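Local coordinates for adapter protein MecA 1 (Bacillus subtilis, PDB 3JTP) that acts as an adaptor that targets unfolded and aggregated proteins, and the competence factor ComK, to the ClpC protease, this chain being its ClpC-interacting C-terminal domain, at residues L7-R12 / A66-I71; L34-N39 / K81-E86. The protein carries 3 engineered substitutions. All blocks are in the same frame, centred on the assembly; numbering follows the deposited sequence.

Interaction 1: residues L7-R12 / A66-I71. Engineered in segment 66-71: Asn67 (natural residue Thr).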
ATOM      1  N   LEU A   7      -2.466  -1.270  13.604  1.00 69.95           N
ATOM      2  CA  LEU A   7      -3.674  -1.752  12.934  1.00 64.74           C
ATOM      3  C   LEU A   7      -3.496  -1.874  11.412  1.00 66.08           C
ATOM      4  O   LEU A   7      -2.471  -1.463  10.851  1.00 63.13           O
ATOM      5  CB  LEU A   7      -4.876  -0.865  13.275  1.00 60.46           C
ATOM      6  CG  LEU A   7      -4.754   0.653  13.084  1.00 67.79           C
ATOM      7  CD1 LEU A   7      -6.117   1.326  13.298  1.00 67.79           C
ATOM      8  CD2 LEU A   7      -3.693   1.277  13.997  1.00 66.46           C
ATOM      9  N   GLN A   8      -4.503  -2.443  10.757  1.00 61.08           N
ATOM     10  CA  GLN A   8      -4.431  -2.763   9.336  1.00 57.04           C
ATOM     11  C   GLN A   8      -5.242  -1.815   8.444  1.00 56.01           C
ATOM     12  O   GLN A   8      -6.243  -1.232   8.868  1.00 54.92           O
ATOM     13  CB  GLN A   8      -4.838  -4.220   9.117  1.00 56.20           C
ATOM     14  CG  GLN A   8      -3.721  -5.197   9.465  1.00 59.20           C
ATOM     15  CD  GLN A   8      -4.142  -6.276  10.453  1.00 62.77           C
ATOM     16  OE1 GLN A   8      -3.360  -6.659  11.322  1.00 66.52           O
ATOM     17  NE2 GLN A   8      -5.376  -6.759  10.335  1.00 58.40           N
ATOM     18  N   PHE A   9      -4.775  -1.635   7.214  1.00 52.35           N
ATOM     19  CA  PHE A   9      -5.459  -0.780   6.257  1.00 49.20           C
ATOM     20  C   PHE A   9      -5.367  -1.345   4.856  1.00 46.90           C
ATOM     21  O   PHE A   9      -4.343  -1.917   4.467  1.00 44.91           O
ATOM     22  CB  PHE A   9      -4.871   0.631   6.252  1.00 47.03           C
ATOM     23  CG  PHE A   9      -5.218   1.433   7.459  1.00 53.30           C
ATOM     24  CD1 PHE A   9      -6.326   2.271   7.454  1.00 55.27           C
ATOM     25  CD2 PHE A   9      -4.440   1.354   8.613  1.00 56.55           C
ATOM     26  CE1 PHE A   9      -6.657   3.019   8.586  1.00 59.24           C
ATOM     27  CE2 PHE A   9      -4.760   2.098   9.744  1.00 57.31           C
ATOM     28  CZ  PHE A   9      -5.867   2.930   9.733  1.00 59.10           C
ATOM     29  N   VAL A  10      -6.447  -1.197   4.098  1.00 46.12           N
ATOM     30  CA  VAL A  10      -6.340  -1.362   2.668  1.00 42.68           C
ATOM     31  C   VAL A  10      -6.526  -0.002   2.041  1.00 42.94           C
ATOM     32  O   VAL A  10      -7.552   0.644   2.252  1.00 42.64           O
ATOM     33  CB  VAL A  10      -7.395  -2.270   2.107  1.00 43.97           C
ATOM     34  CG1 VAL A  10      -7.400  -2.136   0.602  1.00 41.34           C
ATOM     35  CG2 VAL A  10      -7.134  -3.710   2.525  1.00 44.79           C
ATOM     36  N   LEU A  11      -5.534   0.420   1.263  1.00 40.76           N
ATOM     37  CA  LEU A  11      -5.551   1.730   0.621  1.00 38.60           C
ATOM     38  C   LEU A  11      -5.667   1.541  -0.883  1.00 38.54           C
ATOM     39  O   LEU A  11      -5.028   0.649  -1.455  1.00 37.73           O
ATOM     40  CB  LEU A  11      -4.272   2.502   0.954  1.00 39.41           C
ATOM     41  CG  LEU A  11      -3.918   2.595   2.442  1.00 42.40           C
ATOM     42  CD1 LEU A  11      -2.577   3.271   2.620  1.00 36.88           C
ATOM     43  CD2 LEU A  11      -4.989   3.318   3.242  1.00 42.57           C
ATOM     44  N   ARG A  12      -6.484   2.360  -1.539  1.00 37.07           N
ATOM     45  CA  ARG A  12      -6.638   2.209  -2.973  1.00 36.91           C
ATOM     46  C   ARG A  12      -5.979   3.341  -3.727  1.00 39.35           C
ATOM     47  O   ARG A  12      -6.084   4.523  -3.339  1.00 38.86           O
ATOM     48  CB  ARG A  12      -8.099   2.101  -3.372  1.00 40.65           C
ATOM     49  CG  ARG A  12      -8.880   3.397  -3.274  1.00 42.39           C
ATOM     50  CD  ARG A  12     -10.239   3.232  -3.969  1.00 48.76           C
ATOM     51  NE  ARG A  12     -11.075   4.423  -3.828  1.00 51.36           N
ATOM     52  CZ  ARG A  12     -11.641   4.777  -2.684  1.00 46.75           C
ATOM     53  NH1 ARG A  12     -11.425   4.025  -1.622  1.00 45.34           N
ATOM     54  NH2 ARG A  12     -12.394   5.877  -2.600  1.00 44.25           N
ATOM     55  N   ALA A  66      -3.246   7.900  -1.978  1.00 46.35           N
ATOM     56  CA  ALA A  66      -4.320   6.903  -1.959  1.00 42.67           C
ATOM     57  C   ALA A  66      -5.536   7.285  -1.103  1.00 44.94           C
ATOM     58  O   ALA A  66      -5.549   8.321  -0.438  1.00 43.49           O
ATOM     59  CB  ALA A  66      -3.764   5.567  -1.506  1.00 38.90           C
ATOM     60  N   ASN A  67      -6.549   6.417  -1.118  1.00 42.80           N
ATOM     61  CA  ASN A  67      -7.745   6.595  -0.308  1.00 42.00           C
ATOM     62  C   ASN A  67      -8.013   5.328   0.504  1.00 45.36           C
ATOM     63  O   ASN A  67      -7.726   4.228   0.042  1.00 41.94           O
ATOM     64  CB  ASN A  67      -8.940   6.883  -1.224  1.00 46.11           C
ATOM     65  CG  ASN A  67      -8.908   8.302  -1.801  1.00 51.36           C
ATOM     66  OD1 ASN A  67      -9.130   9.279  -1.085  1.00 53.77           O
ATOM     67  ND2 ASN A  67      -8.629   8.414  -3.096  1.00 50.63           N
ATOM     68  N   GLU A  68      -8.562   5.467   1.705  1.00 47.11           N
ATOM     69  CA  GLU A  68      -8.922   4.290   2.481  1.00 48.66           C
ATOM     70  C   GLU A  68     -10.039   3.525   1.776  1.00 45.80           C
ATOM     71  O   GLU A  68     -11.002   4.124   1.312  1.00 44.88           O
ATOM     72  CB  GLU A  68      -9.329   4.684   3.898  1.00 53.47           C
ATOM     73  CG  GLU A  68      -8.167   4.655   4.890  1.00 55.93           C
ATOM     74  CD  GLU A  68      -8.445   5.463   6.143  1.00 64.38           C
ATOM     75  OE1 GLU A  68      -8.655   6.698   6.022  1.00 67.20           O
ATOM     76  OE2 GLU A  68      -8.451   4.865   7.242  1.00 61.03           O
ATOM     77  N   SER A  69      -9.891   2.211   1.649  1.00 42.25           N
ATOM     78  CA  SER A  69     -10.927   1.419   0.994  1.00 47.25           C
ATOM     79  C   SER A  69     -11.609   0.458   1.962  1.00 47.27           C
ATOM     80  O   SER A  69     -11.007   0.013   2.945  1.00 46.07           O
ATOM     81  CB  SER A  69     -10.353   0.631  -0.189  1.00 45.45           C
ATOM     82  OG  SER A  69     -11.358  -0.149  -0.831  1.00 44.25           O
ATOM     83  N   SER A  70     -12.865   0.130   1.671  1.00 45.31           N
ATOM     84  CA  SER A  70     -13.574  -0.894   2.418  1.00 45.64           C
ATOM     85  C   SER A  70     -13.485  -2.214   1.675  1.00 51.07           C
ATOM     86  O   SER A  70     -13.965  -3.241   2.164  1.00 49.15           O
ATOM     87  CB  SER A  70     -15.041  -0.525   2.619  1.00 47.38           C
ATOM     88  OG  SER A  70     -15.185   0.785   3.122  1.00 52.40           O
ATOM     89  N   ILE A  71     -12.873  -2.197   0.493  1.00 49.64           N
ATOM     90  CA  ILE A  71     -12.652  -3.445  -0.237  1.00 51.23           C
ATOM     91  C   ILE A  71     -11.850  -4.432   0.624  1.00 54.57           C
ATOM     92  O   ILE A  71     -10.701  -4.172   0.995  1.00 53.70           O
ATOM     93  CB  ILE A  71     -11.918  -3.219  -1.563  1.00 48.99           C
ATOM     94  CG1 ILE A  71     -12.700  -2.250  -2.465  1.00 51.36           C
ATOM     95  CG2 ILE A  71     -11.681  -4.546  -2.257  1.00 51.41           C
ATOM     96  CD1 ILE A  71     -14.012  -2.779  -3.010  1.00 50.28           C
TER
HETATM   97  O   HOH W   1      -9.050   0.130   4.871  1.00 50.84           O

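Interaction 2: residues L34-N39 / K81-E86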
ATOM      1  N   LEU A  34       0.745  -5.699  -2.194  1.00 39.18           N
ATOM      2  CA  LEU A  34       0.124  -4.961  -3.283  1.00 42.06           C
ATOM      3  C   LEU A  34      -0.695  -5.872  -4.195  1.00 39.86           C
ATOM      4  O   LEU A  34      -0.215  -6.928  -4.605  1.00 40.69           O
ATOM      5  CB  LEU A  34       1.199  -4.209  -4.085  1.00 40.12           C
ATOM      6  CG  LEU A  34       0.713  -3.358  -5.262  1.00 40.13           C
ATOM      7  CD1 LEU A  34       0.089  -2.030  -4.798  1.00 35.17           C
ATOM      8  CD2 LEU A  34       1.871  -3.101  -6.230  1.00 40.18           C
ATOM      9  N   TYR A  35      -1.926  -5.455  -4.499  1.00 39.62           N
ATOM     10  CA  TYR A  35      -2.807  -6.167  -5.419  1.00 39.24           C
ATOM     11  C   TYR A  35      -3.287  -5.208  -6.517  1.00 42.03           C
ATOM     12  O   TYR A  35      -3.259  -3.990  -6.323  1.00 42.46           O
ATOM     13  CB  TYR A  35      -4.062  -6.694  -4.696  1.00 40.65           C
ATOM     14  CG  TYR A  35      -3.839  -7.714  -3.608  1.00 43.72           C
ATOM     15  CD1 TYR A  35      -4.089  -9.072  -3.816  1.00 45.22           C
ATOM     16  CD2 TYR A  35      -3.405  -7.319  -2.355  1.00 47.10           C
ATOM     17  CE1 TYR A  35      -3.889 -10.000  -2.798  1.00 45.79           C
ATOM     18  CE2 TYR A  35      -3.201  -8.229  -1.345  1.00 45.21           C
ATOM     19  CZ  TYR A  35      -3.438  -9.557  -1.565  1.00 47.95           C
ATOM     20  OH  TYR A  35      -3.209 -10.418  -0.524  1.00 55.90           O
ATOM     21  N   SER A  36      -3.751  -5.744  -7.648  1.00 40.62           N
ATOM     22  CA  SER A  36      -4.617  -4.963  -8.546  1.00 41.88           C
ATOM     23  C   SER A  36      -6.013  -5.536  -8.525  1.00 45.31           C
ATOM     24  O   SER A  36      -6.201  -6.711  -8.210  1.00 46.23           O
ATOM     25  CB  SER A  36      -4.115  -4.921 -10.000  1.00 39.08           C
ATOM     26  OG  SER A  36      -3.792  -6.208 -10.501  1.00 42.16           O
ATOM     27  N   PHE A  37      -6.986  -4.705  -8.883  1.00 45.75           N
ATOM     28  CA  PHE A  37      -8.367  -5.128  -8.914  1.00 47.82           C
ATOM     29  C   PHE A  37      -9.201  -4.074  -9.644  1.00 50.28           C
ATOM     30  O   PHE A  37      -9.231  -2.904  -9.256  1.00 46.69           O
ATOM     31  CB  PHE A  37      -8.867  -5.375  -7.483  1.00 49.22           C
ATOM     32  CG  PHE A  37     -10.299  -5.825  -7.400  1.00 54.72           C
ATOM     33  CD1 PHE A  37     -10.676  -7.081  -7.861  1.00 54.94           C
ATOM     34  CD2 PHE A  37     -11.267  -5.003  -6.834  1.00 54.24           C
ATOM     35  CE1 PHE A  37     -12.014  -7.504  -7.780  1.00 62.60           C
ATOM     36  CE2 PHE A  37     -12.605  -5.419  -6.747  1.00 57.88           C
ATOM     37  CZ  PHE A  37     -12.977  -6.666  -7.223  1.00 59.77           C
ATOM     38  N   GLU A  38      -9.847  -4.488 -10.730  1.00 53.21           N
ATOM     39  CA  GLU A  38     -10.751  -3.612 -11.450  1.00 49.80           C
ATOM     40  C   GLU A  38     -10.110  -2.270 -11.787  1.00 50.91           C
ATOM     41  O   GLU A  38     -10.703  -1.224 -11.531  1.00 52.45           O
ATOM     42  CB  GLU A  38     -12.005  -3.338 -10.613  1.00 53.64           C
ATOM     43  CG  GLU A  38     -12.919  -4.517 -10.417  1.00 55.25           C
ATOM     44  CD  GLU A  38     -13.321  -5.155 -11.728  1.00 60.47           C
ATOM     45  OE1 GLU A  38     -13.581  -4.412 -12.711  1.00 59.18           O
ATOM     46  OE2 GLU A  38     -13.377  -6.403 -11.770  1.00 61.52           O
ATOM     47  N   ASN A  39      -8.908  -2.290 -12.344  1.00 50.07           N
ATOM     48  CA  ASN A  39      -8.297  -1.058 -12.852  1.00 50.94           C
ATOM     49  C   ASN A  39      -7.615  -0.226 -11.785  1.00 44.33           C
ATOM     50  O   ASN A  39      -6.980   0.764 -12.097  1.00 49.16           O
ATOM     51  CB  ASN A  39      -9.333  -0.180 -13.581  1.00 53.91           C
ATOM     52  CG  ASN A  39     -10.274  -0.987 -14.467  1.00 55.95           C
ATOM     53  OD1 ASN A  39     -11.505  -0.856 -14.374  1.00 56.76           O
ATOM     54  ND2 ASN A  39      -9.701  -1.837 -15.321  1.00 56.64           N
ATOM     55  N   LYS A  81      -5.341  -9.687  -8.513  1.00 50.55           N
ATOM     56  CA  LYS A  81      -4.029 -10.206  -8.863  1.00 48.17           C
ATOM     57  C   LYS A  81      -3.056  -9.813  -7.770  1.00 46.06           C
ATOM     58  O   LYS A  81      -2.864  -8.629  -7.481  1.00 48.20           O
ATOM     59  CB  LYS A  81      -3.564  -9.651 -10.219  1.00 48.99           C
ATOM     60  CG  LYS A  81      -2.127  -9.992 -10.568  1.00 45.17           C
ATOM     61  CD  LYS A  81      -1.960 -11.471 -10.862  1.00 44.94           C
ATOM     62  CE  LYS A  81      -0.472 -11.827 -10.942  1.00 51.28           C
ATOM     63  NZ  LYS A  81      -0.248 -13.208 -11.469  1.00 54.42           N
ATOM     64  N   LEU A  82      -2.424 -10.795  -7.154  1.00 44.14           N
ATOM     65  CA  LEU A  82      -1.412 -10.499  -6.165  1.00 39.74           C
ATOM     66  C   LEU A  82      -0.140 -10.114  -6.905  1.00 43.14           C
ATOM     67  O   LEU A  82       0.323 -10.842  -7.777  1.00 43.05           O
ATOM     68  CB  LEU A  82      -1.189 -11.706  -5.262  1.00 44.00           C
ATOM     69  CG  LEU A  82       0.005 -11.676  -4.320  1.00 45.44           C
ATOM     70  CD1 LEU A  82      -0.037 -10.462  -3.426  1.00 42.53           C
ATOM     71  CD2 LEU A  82       0.022 -12.967  -3.484  1.00 51.03           C
ATOM     72  N   ILE A  83       0.423  -8.958  -6.571  1.00 42.04           N
ATOM     73  CA  ILE A  83       1.552  -8.434  -7.348  1.00 41.22           C
ATOM     74  C   ILE A  83       2.854  -8.628  -6.583  1.00 42.59           C
ATOM     75  O   ILE A  83       3.788  -9.245  -7.098  1.00 41.45           O
ATOM     76  CB  ILE A  83       1.313  -6.943  -7.782  1.00 43.19           C
ATOM     77  CG1 ILE A  83       0.044  -6.853  -8.629  1.00 41.05           C
ATOM     78  CG2 ILE A  83       2.520  -6.373  -8.550  1.00 39.83           C
ATOM     79  CD1 ILE A  83      -0.568  -5.459  -8.698  1.00 40.88           C
ATOM     80  N   ILE A  84       2.903  -8.112  -5.353  1.00 41.99           N
ATOM     81  CA  ILE A  84       4.013  -8.365  -4.432  1.00 45.42           C
ATOM     82  C   ILE A  84       3.430  -8.625  -3.042  1.00 46.71           C
ATOM     83  O   ILE A  84       2.482  -7.936  -2.625  1.00 39.62           O
ATOM     84  CB  ILE A  84       4.965  -7.142  -4.309  1.00 45.41           C
ATOM     85  CG1 ILE A  84       5.324  -6.582  -5.683  1.00 44.53           C
ATOM     86  CG2 ILE A  84       6.236  -7.510  -3.512  1.00 42.68           C
ATOM     87  CD1 ILE A  84       6.357  -7.406  -6.416  1.00 54.27           C
ATOM     88  N   SER A  85       3.980  -9.598  -2.316  1.00 43.72           N
ATOM     89  CA  SER A  85       3.552  -9.767  -0.927  1.00 46.49           C
ATOM     90  C   SER A  85       4.596  -9.312   0.086  1.00 45.54           C
ATOM     91  O   SER A  85       5.796  -9.452  -0.133  1.00 49.64           O
ATOM     92  CB  SER A  85       3.088 -11.197  -0.620  1.00 51.94           C
ATOM     93  OG  SER A  85       4.022 -12.168  -1.046  1.00 48.55           O
ATOM     94  N   GLU A  86       4.109  -8.718   1.169  1.00 48.10           N
ATOM     95  CA  GLU A  86       4.904  -8.464   2.368  1.00 52.52           C
ATOM     96  C   GLU A  86       5.909  -7.297   2.312  1.00 51.13           C
ATOM     97  O   GLU A  86       6.007  -6.532   3.271  1.00 51.30           O
ATOM     98  CB  GLU A  86       5.567  -9.763   2.870  1.00 52.87           C
ATOM     99  CG  GLU A  86       4.553 -10.840   3.285  1.00 56.30           C
ATOM    100  CD  GLU A  86       5.050 -11.699   4.429  1.00 64.87           C
ATOM    101  OE1 GLU A  86       6.256 -11.605   4.760  1.00 65.64           O
ATOM    102  OE2 GLU A  86       4.235 -12.462   5.001  1.00 65.50           O
TER

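Interaction 1: residues L7-R12 / A66-I71
Three near-straight backbone hydrogen bonds join residues 7-12 to 66-71 as a short antiparallel ladder: Arg12 and Asn67 form a hydrogen-bonded pair, with Arg12 N to Asn67 O at 2.7 Å (171° at the hydrogen), returned by Asn67 N to Arg12 O. Leu11 and Glu68 make the non-hydrogen-bonded pair. Beyond it the chains part: Ser69 N still bonds to Val10 O at 2.9 Å, but Val10 N and Ser69 O are joined through a water, which accepts from the first and donates to the second. Ser69 OG, anti to its own backbone N, accepts from Ile71 N in an ST turn.

The Arg12 side chain starts in the crowded position between N and carbonyl carbon (chi1 73°), runs extended to NE, and lays one guanidinium face over CB of Asn67, an engineered residue, 3.7 Å from the plane. Its NH1 makes a weak, bent bond to Glu68 O (3.0 Å, 129°). An alanine in place of Arg12 removes the guanidinium, and would probably loosen the hold on Glu68 O and leave Asn67 CB less covered. On the sheet face of Leu11 and Glu68, Leu11 CD2 lies alongside Glu68 CG at 3.8 Å, and Glu68 OE2 meets the edge of the Phe9 ring at CE1 (2.9 Å).

That face is covered by helix 54-65, whose Leu59 touches Phe9 and whose Met62 and Leu63 touch Leu11. Strand 8-13 lies between edge strand 67-68 and strand 40-46, to which Phe9 and Leu11 are joined by backbone hydrogen bonds with Val45 and Leu43.

Interaction 2: residues L34-N39 / K81-E86
A classic beta bulge marks this antiparallel pairing of strand 31-37 with the edge strand 81-84 of a five-stranded sheet: Ile83 and Ile84 both face Leu34, so the register slips by one residue. The evidence is in the bonds to Leu34 O, which takes Ile83 N at 2.9 Å and, more weakly, Ile84 N at 3.4 Å. Leu34 N returns a bond to Ile84 O, with the donor nearly along the C=O axis. Past the bulge the ladder is regular, Ser36 N bonding to Lys81 O at 3.0 Å and Lys81 N to Ser36 O.

The extra residue points its side chain at the partner strand. Ile83, with CG1 anti to the carbonyl carbon (chi1 -59°), sends CD1 across the backbone to within 3.4 Å of Ser36 N, while its CG2 lies 4.1 Å from Leu34 CD2, the two side chains crossing obliquely. Beside it Ser36 OG, set between N and carbonyl carbon, lies 3.5 Å from Lys81 CB.

Helix 88-96 meets the Leu34 and Ile84 face through Ala88 and Thr91, and helix 73-79 meets Tyr35 through Ile73 and Glu77. On the Tyr35 side Leu82 makes a CH-pi contact: its CG is anti to the backbone N (chi1 169°), and its CD1 comes over one face of the Tyr35 ring, 4.1 Å from the centroid and 19° off the ring normal.

How the interactions relate
Both contacts add an outermost strand to one antiparallel sheet, ordered 67-68, 8-13, 40-46, 31-37, 81-84, so interaction 1 closes one side and interaction 2 the other. Their centres lie 13 Å apart, and their nearest atoms, about 5 Å apart, do not touch. The connection runs through strand 40-46, which bonds to Phe9 and Leu11 on one flank and, through Tyr42, to Tyr35 on the other; Tyr42 also touches Arg12 and Phe37. Along the chain the segments alternate, so each pairing joins parts of the chain that have a segment of the other between them, all within the C-terminal domain, which interacts with ClpC.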